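Local coordinates for phosphatase YwpJ (PDB 1NRW), which dephosphorylates phosphorylated five- and six-carbon sugars and nucleoside monophosphates in vitro, as a magnesium-dependent member of the HAD-like hydrolase superfamily, at residues Val22-Gln34 against Met52-Val64. Sequence-based numbering, arbitrary orientation.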
loop_
_atom_site.group_PDB
_atom_site.type_symbol
_atom_site.label_atom_id
_atom_site.label_comp_id
_atom_site.label_asym_id
_atom_site.label_seq_id
_atom_site.Cartn_x
_atom_site.Cartn_y
_atom_site.Cartn_z
ATOM N N VAL A 22 12.129 -9.914 0.937
ATOM C CA VAL A 22 11.209 -10.905 0.412
ATOM C C VAL A 22 12.022 -12.165 0.703
ATOM O O VAL A 22 13.101 -12.358 0.134
ATOM C CB VAL A 22 10.992 -10.780 -1.104
ATOM C CG1 VAL A 22 10.144 -11.952 -1.590
ATOM C CG2 VAL A 22 10.307 -9.454 -1.431
ATOM N N SER A 23 11.532 -13.003 1.610
ATOM C CA SER A 23 12.260 -14.213 1.982
ATOM C C SER A 23 12.410 -15.183 0.822
ATOM O O SER A 23 11.665 -15.119 -0.157
ATOM C CB SER A 23 11.553 -14.925 3.134
ATOM O OG SER A 23 10.307 -15.459 2.718
ATOM N N LEU A 24 13.378 -16.087 0.928
ATOM C CA LEU A 24 13.565 -17.071 -0.123
ATOM C C LEU A 24 12.278 -17.880 -0.260
ATOM O O LEU A 24 11.849 -18.195 -1.371
ATOM C CB LEU A 24 14.734 -18.009 0.206
ATOM C CG LEU A 24 16.129 -17.398 0.362
ATOM C CD1 LEU A 24 17.148 -18.522 0.494
ATOM C CD2 LEU A 24 16.466 -16.534 -0.844
ATOM N N GLU A 25 11.658 -18.200 0.877
ATOM C CA GLU A 25 10.420 -18.975 0.877
ATOM C C GLU A 25 9.297 -18.259 0.139
ATOM O O GLU A 25 8.569 -18.871 -0.654
ATOM C CB GLU A 25 9.964 -19.281 2.311
ATOM C CG GLU A 25 10.794 -20.341 3.018
ATOM C CD GLU A 25 12.011 -19.788 3.734
ATOM O OE1 GLU A 25 12.425 -18.639 3.454
ATOM O OE2 GLU A 25 12.567 -20.519 4.584
ATOM N N ASN A 26 9.147 -16.963 0.403
ATOM C CA ASN A 26 8.107 -16.194 -0.268
ATOM C C ASN A 26 8.398 -16.027 -1.751
ATOM O O ASN A 26 7.483 -16.094 -2.576
ATOM C CB ASN A 26 7.932 -14.824 0.393
ATOM C CG ASN A 26 7.044 -14.881 1.630
ATOM O OD1 ASN A 26 6.559 -15.947 2.021
ATOM N ND2 ASN A 26 6.825 -13.729 2.248
ATOM N N GLU A 27 9.664 -15.821 -2.106
ATOM C CA GLU A 27 10.003 -15.673 -3.514
ATOM C C GLU A 27 9.673 -16.970 -4.241
ATOM O O GLU A 27 9.076 -16.948 -5.313
ATOM C CB GLU A 27 11.488 -15.347 -3.715
ATOM C CG GLU A 27 11.810 -15.024 -5.174
ATOM C CD GLU A 27 13.290 -14.825 -5.444
ATOM O OE1 GLU A 27 14.053 -14.600 -4.483
ATOM O OE2 GLU A 27 13.685 -14.886 -6.628
ATOM N N ASN A 28 10.067 -18.099 -3.657
ATOM C CA ASN A 28 9.783 -19.394 -4.265
ATOM C C ASN A 28 8.280 -19.618 -4.404
ATOM O O ASN A 28 7.818 -20.133 -5.421
ATOM C CB ASN A 28 10.403 -20.532 -3.442
ATOM C CG ASN A 28 11.917 -20.609 -3.593
ATOM O OD1 ASN A 28 12.447 -20.534 -4.702
ATOM N ND2 ASN A 28 12.618 -20.777 -2.475
ATOM N N ALA A 29 7.518 -19.228 -3.383
ATOM C CA ALA A 29 6.065 -19.394 -3.415
ATOM C C ALA A 29 5.435 -18.566 -4.536
ATOM O O ALA A 29 4.513 -19.028 -5.213
ATOM C CB ALA A 29 5.456 -19.007 -2.063
ATOM N N LEU A 30 5.926 -17.344 -4.732
ATOM C CA LEU A 30 5.403 -16.476 -5.788
ATOM C C LEU A 30 5.671 -17.062 -7.168
ATOM O O LEU A 30 4.787 -17.096 -8.027
ATOM C CB LEU A 30 6.034 -15.079 -5.726
ATOM C CG LEU A 30 5.579 -14.084 -4.661
ATOM C CD1 LEU A 30 6.269 -12.744 -4.899
ATOM C CD2 LEU A 30 4.075 -13.914 -4.724
ATOM N N ARG A 31 6.903 -17.510 -7.385
ATOM C CA ARG A 31 7.275 -18.093 -8.666
ATOM C C ARG A 31 6.514 -19.387 -8.927
ATOM O O ARG A 31 6.157 -19.676 -10.068
ATOM C CB ARG A 31 8.781 -18.344 -8.716
ATOM C CG ARG A 31 9.598 -17.059 -8.683
ATOM C CD ARG A 31 11.089 -17.334 -8.720
ATOM N NE ARG A 31 11.861 -16.092 -8.703
ATOM C CZ ARG A 31 11.881 -15.204 -9.693
ATOM N NH1 ARG A 31 11.171 -15.411 -10.798
ATOM N NH2 ARG A 31 12.610 -14.101 -9.576
ATOM N N GLN A 32 6.255 -20.159 -7.876
ATOM C CA GLN A 32 5.522 -21.415 -8.045
ATOM C C GLN A 32 4.090 -21.121 -8.467
ATOM O O GLN A 32 3.523 -21.814 -9.312
ATOM C CB GLN A 32 5.521 -22.229 -6.748
ATOM C CG GLN A 32 4.787 -23.568 -6.866
ATOM C CD GLN A 32 5.284 -24.402 -8.035
ATOM O OE1 GLN A 32 6.491 -24.588 -8.204
ATOM N NE2 GLN A 32 4.357 -24.913 -8.844
ATOM N N ALA A 33 3.506 -20.089 -7.867
ATOM C CA ALA A 33 2.147 -19.690 -8.192
ATOM C C ALA A 33 2.074 -19.277 -9.658
ATOM O O ALA A 33 1.140 -19.642 -10.367
ATOM C CB ALA A 33 1.707 -18.535 -7.293
ATOM N N GLN A 34 3.067 -18.522 -10.120
ATOM C CA GLN A 34 3.072 -18.085 -11.510
ATOM C C GLN A 34 3.284 -19.289 -12.415
ATOM O O GLN A 34 2.749 -19.356 -13.525
ATOM C CB GLN A 34 4.162 -17.031 -11.730
ATOM C CG GLN A 34 3.935 -15.775 -10.901
ATOM C CD GLN A 34 4.967 -14.699 -11.158
ATOM O OE1 GLN A 34 6.167 -14.949 -11.086
ATOM N NE2 GLN A 34 4.502 -13.491 -11.458
HETATM N N MSE A 52 9.100 -1.654 -7.530
HETATM C CA MSE A 52 10.139 -2.040 -8.483
HETATM C C MSE A 52 11.531 -2.038 -7.858
HETATM O O MSE A 52 12.371 -2.870 -8.199
HETATM C CB MSE A 52 10.118 -1.100 -9.687
HETATM C CG MSE A 52 8.806 -1.110 -10.439
HETATM SE SE MSE A 52 8.472 -2.827 -11.250
HETATM C CE MSE A 52 7.541 -3.698 -9.820
ATOM N N SER A 53 11.777 -1.103 -6.944
ATOM C CA SER A 53 13.080 -1.028 -6.290
ATOM C C SER A 53 13.357 -2.306 -5.506
ATOM O O SER A 53 14.507 -2.726 -5.369
ATOM C CB SER A 53 13.144 0.183 -5.360
ATOM O OG SER A 53 13.095 1.386 -6.109
ATOM N N ILE A 54 12.298 -2.927 -4.997
ATOM C CA ILE A 54 12.440 -4.167 -4.239
ATOM C C ILE A 54 12.461 -5.396 -5.151
ATOM O O ILE A 54 13.252 -6.317 -4.949
ATOM C CB ILE A 54 11.283 -4.326 -3.221
ATOM C CG1 ILE A 54 11.330 -3.182 -2.201
ATOM C CG2 ILE A 54 11.379 -5.685 -2.526
ATOM C CD1 ILE A 54 10.144 -3.140 -1.264
ATOM N N PHE A 55 11.602 -5.396 -6.165
ATOM C CA PHE A 55 11.490 -6.526 -7.084
ATOM C C PHE A 55 12.565 -6.639 -8.160
ATOM O O PHE A 55 12.976 -7.745 -8.515
ATOM C CB PHE A 55 10.118 -6.504 -7.764
ATOM C CG PHE A 55 8.978 -6.894 -6.859
ATOM C CD1 PHE A 55 9.183 -7.130 -5.500
ATOM C CD2 PHE A 55 7.693 -7.038 -7.376
ATOM C CE1 PHE A 55 8.125 -7.507 -4.667
ATOM C CE2 PHE A 55 6.632 -7.413 -6.552
ATOM C CZ PHE A 55 6.848 -7.648 -5.197
ATOM N N GLU A 56 13.004 -5.504 -8.685
ATOM C CA GLU A 56 14.017 -5.489 -9.739
ATOM C C GLU A 56 15.255 -6.339 -9.442
ATOM O O GLU A 56 15.626 -7.200 -10.240
ATOM C CB GLU A 56 14.442 -4.050 -10.036
ATOM C CG GLU A 56 14.171 -3.610 -11.458
ATOM C CD GLU A 56 14.874 -4.485 -12.474
ATOM O OE1 GLU A 56 16.120 -4.580 -12.419
ATOM O OE2 GLU A 56 14.180 -5.077 -13.329
ATOM N N PRO A 57 15.908 -6.112 -8.291
ATOM C CA PRO A 57 17.107 -6.884 -7.935
ATOM C C PRO A 57 16.850 -8.384 -7.788
ATOM O O PRO A 57 17.770 -9.197 -7.906
ATOM C CB PRO A 57 17.542 -6.258 -6.611
ATOM C CG PRO A 57 16.992 -4.861 -6.682
ATOM C CD PRO A 57 15.630 -5.084 -7.275
ATOM N N LEU A 58 15.598 -8.747 -7.521
ATOM C CA LEU A 58 15.233 -10.149 -7.341
ATOM C C LEU A 58 14.696 -10.794 -8.608
ATOM O O LEU A 58 14.467 -12.006 -8.645
ATOM C CB LEU A 58 14.177 -10.274 -6.242
ATOM C CG LEU A 58 14.596 -9.797 -4.855
ATOM C CD1 LEU A 58 13.399 -9.883 -3.922
ATOM C CD2 LEU A 58 15.752 -10.649 -4.343
ATOM N N GLY A 59 14.486 -9.986 -9.640
ATOM C CA GLY A 59 13.958 -10.516 -10.884
ATOM C C GLY A 59 12.492 -10.902 -10.773
ATOM O O GLY A 59 11.986 -11.674 -11.584
ATOM N N ILE A 60 11.806 -10.369 -9.767
ATOM C CA ILE A 60 10.393 -10.669 -9.569
ATOM C C ILE A 60 9.536 -9.744 -10.425
ATOM O O ILE A 60 9.752 -8.533 -10.458
ATOM C CB ILE A 60 9.983 -10.512 -8.081
ATOM C CG1 ILE A 60 10.668 -11.592 -7.237
ATOM C CG2 ILE A 60 8.458 -10.599 -7.937
ATOM C CD1 ILE A 60 10.443 -11.443 -5.744
ATOM N N LYS A 61 8.572 -10.330 -11.125
ATOM C CA LYS A 61 7.664 -9.572 -11.980
ATOM C C LYS A 61 6.234 -10.029 -11.744
ATOM O O LYS A 61 5.873 -11.164 -12.059
ATOM C CB LYS A 61 8.018 -9.766 -13.454
ATOM C CG LYS A 61 9.338 -9.140 -13.867
ATOM C CD LYS A 61 9.556 -9.279 -15.364
ATOM C CE LYS A 61 10.801 -8.531 -15.813
ATOM N NZ LYS A 61 11.002 -8.635 -17.287
ATOM N N THR A 62 5.420 -9.138 -11.194
ATOM C CA THR A 62 4.021 -9.452 -10.918
ATOM C C THR A 62 3.176 -8.260 -11.330
ATOM O O THR A 62 3.706 -7.202 -11.667
ATOM C CB THR A 62 3.768 -9.638 -9.404
ATOM O OG1 THR A 62 3.932 -8.371 -8.742
ATOM C CG2 THR A 62 4.740 -10.645 -8.801
ATOM N N TRP A 63 1.858 -8.432 -11.313
ATOM C CA TRP A 63 0.986 -7.300 -11.585
ATOM C C TRP A 63 1.200 -6.455 -10.339
ATOM O O TRP A 63 1.496 -6.994 -9.264
ATOM C CB TRP A 63 -0.486 -7.715 -11.638
ATOM C CG TRP A 63 -0.855 -8.504 -12.843
ATOM C CD1 TRP A 63 -0.698 -9.844 -13.025
ATOM C CD2 TRP A 63 -1.422 -7.994 -14.056
ATOM N NE1 TRP A 63 -1.131 -10.206 -14.280
ATOM C CE2 TRP A 63 -1.581 -9.090 -14.934
ATOM C CE3 TRP A 63 -1.810 -6.717 -14.485
ATOM C CZ2 TRP A 63 -2.112 -8.950 -16.223
ATOM C CZ3 TRP A 63 -2.341 -6.576 -15.772
ATOM C CH2 TRP A 63 -2.485 -7.692 -16.623
ATOM N N VAL A 64 1.059 -5.142 -10.470
ATOM C CA VAL A 64 1.239 -4.262 -9.327
ATOM C C VAL A 64 0.129 -3.238 -9.215
ATOM O O VAL A 64 -0.123 -2.468 -10.150
ATOM C CB VAL A 64 2.564 -3.475 -9.405
ATOM C CG1 VAL A 64 2.695 -2.548 -8.184
ATOM C CG2 VAL A 64 3.741 -4.433 -9.470
HETATM O O HOH W 1 10.260 -13.435 -13.222
HETATM O O HOH W 2 8.429 -13.212 -11.056
#
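The guanidinium of Arg31 meets the turn at Leu58-Gly59 with its edge: both carbonyl oxygens lie near its plane, NH2 giving Gly59 O a weak hydrogen bond of 3.2 Å. At the NE/NH2 edge Glu27, one helical turn back, offers the anti lone pair of OE2 to Arg31 NE at 3.0 Å; NH2 bonds the same oxygen, and this side-on salt bridge holds the guanidinium toward the turn. The Phe55 ring carries Ile60 CG2 on one face, 3.7 Å above the plane, offset toward the rim. A lysine in place of Arg31 would probably lose the double grip on OE2, leaving Glu27 more loosely paired and Gly59 O without its direct donor. Water 1 links Arg31 NH1 to Gly59 O. The flat amide of Gln34, on an extended chain, sends NE2 to Lys61 O (2.8 Å, 165°); its OE1 accepts from water 2. Ile60 CD1 touches Glu27 CG (3.9 Å). Val22's two methyls let it meet Ile54 (CG2) and Ile60 (CG1) at once, and its CB packs on Leu58 CD1 (3.8 Å). At Gly59, C-prime residue of a Schellman motif (Ile60 N to Phe55 O, Gly59 N to Glu56 O), positive phi is easiest without a side chain. The contact joins helix 24-35 to the turn leading into strand 63-66, on the Rossmann-like sheet of the HAD fold; Leu30 and Phe55 reach strand 39-43 and helix 11-15, while helix 279-286 covers Ala29 and Ala33.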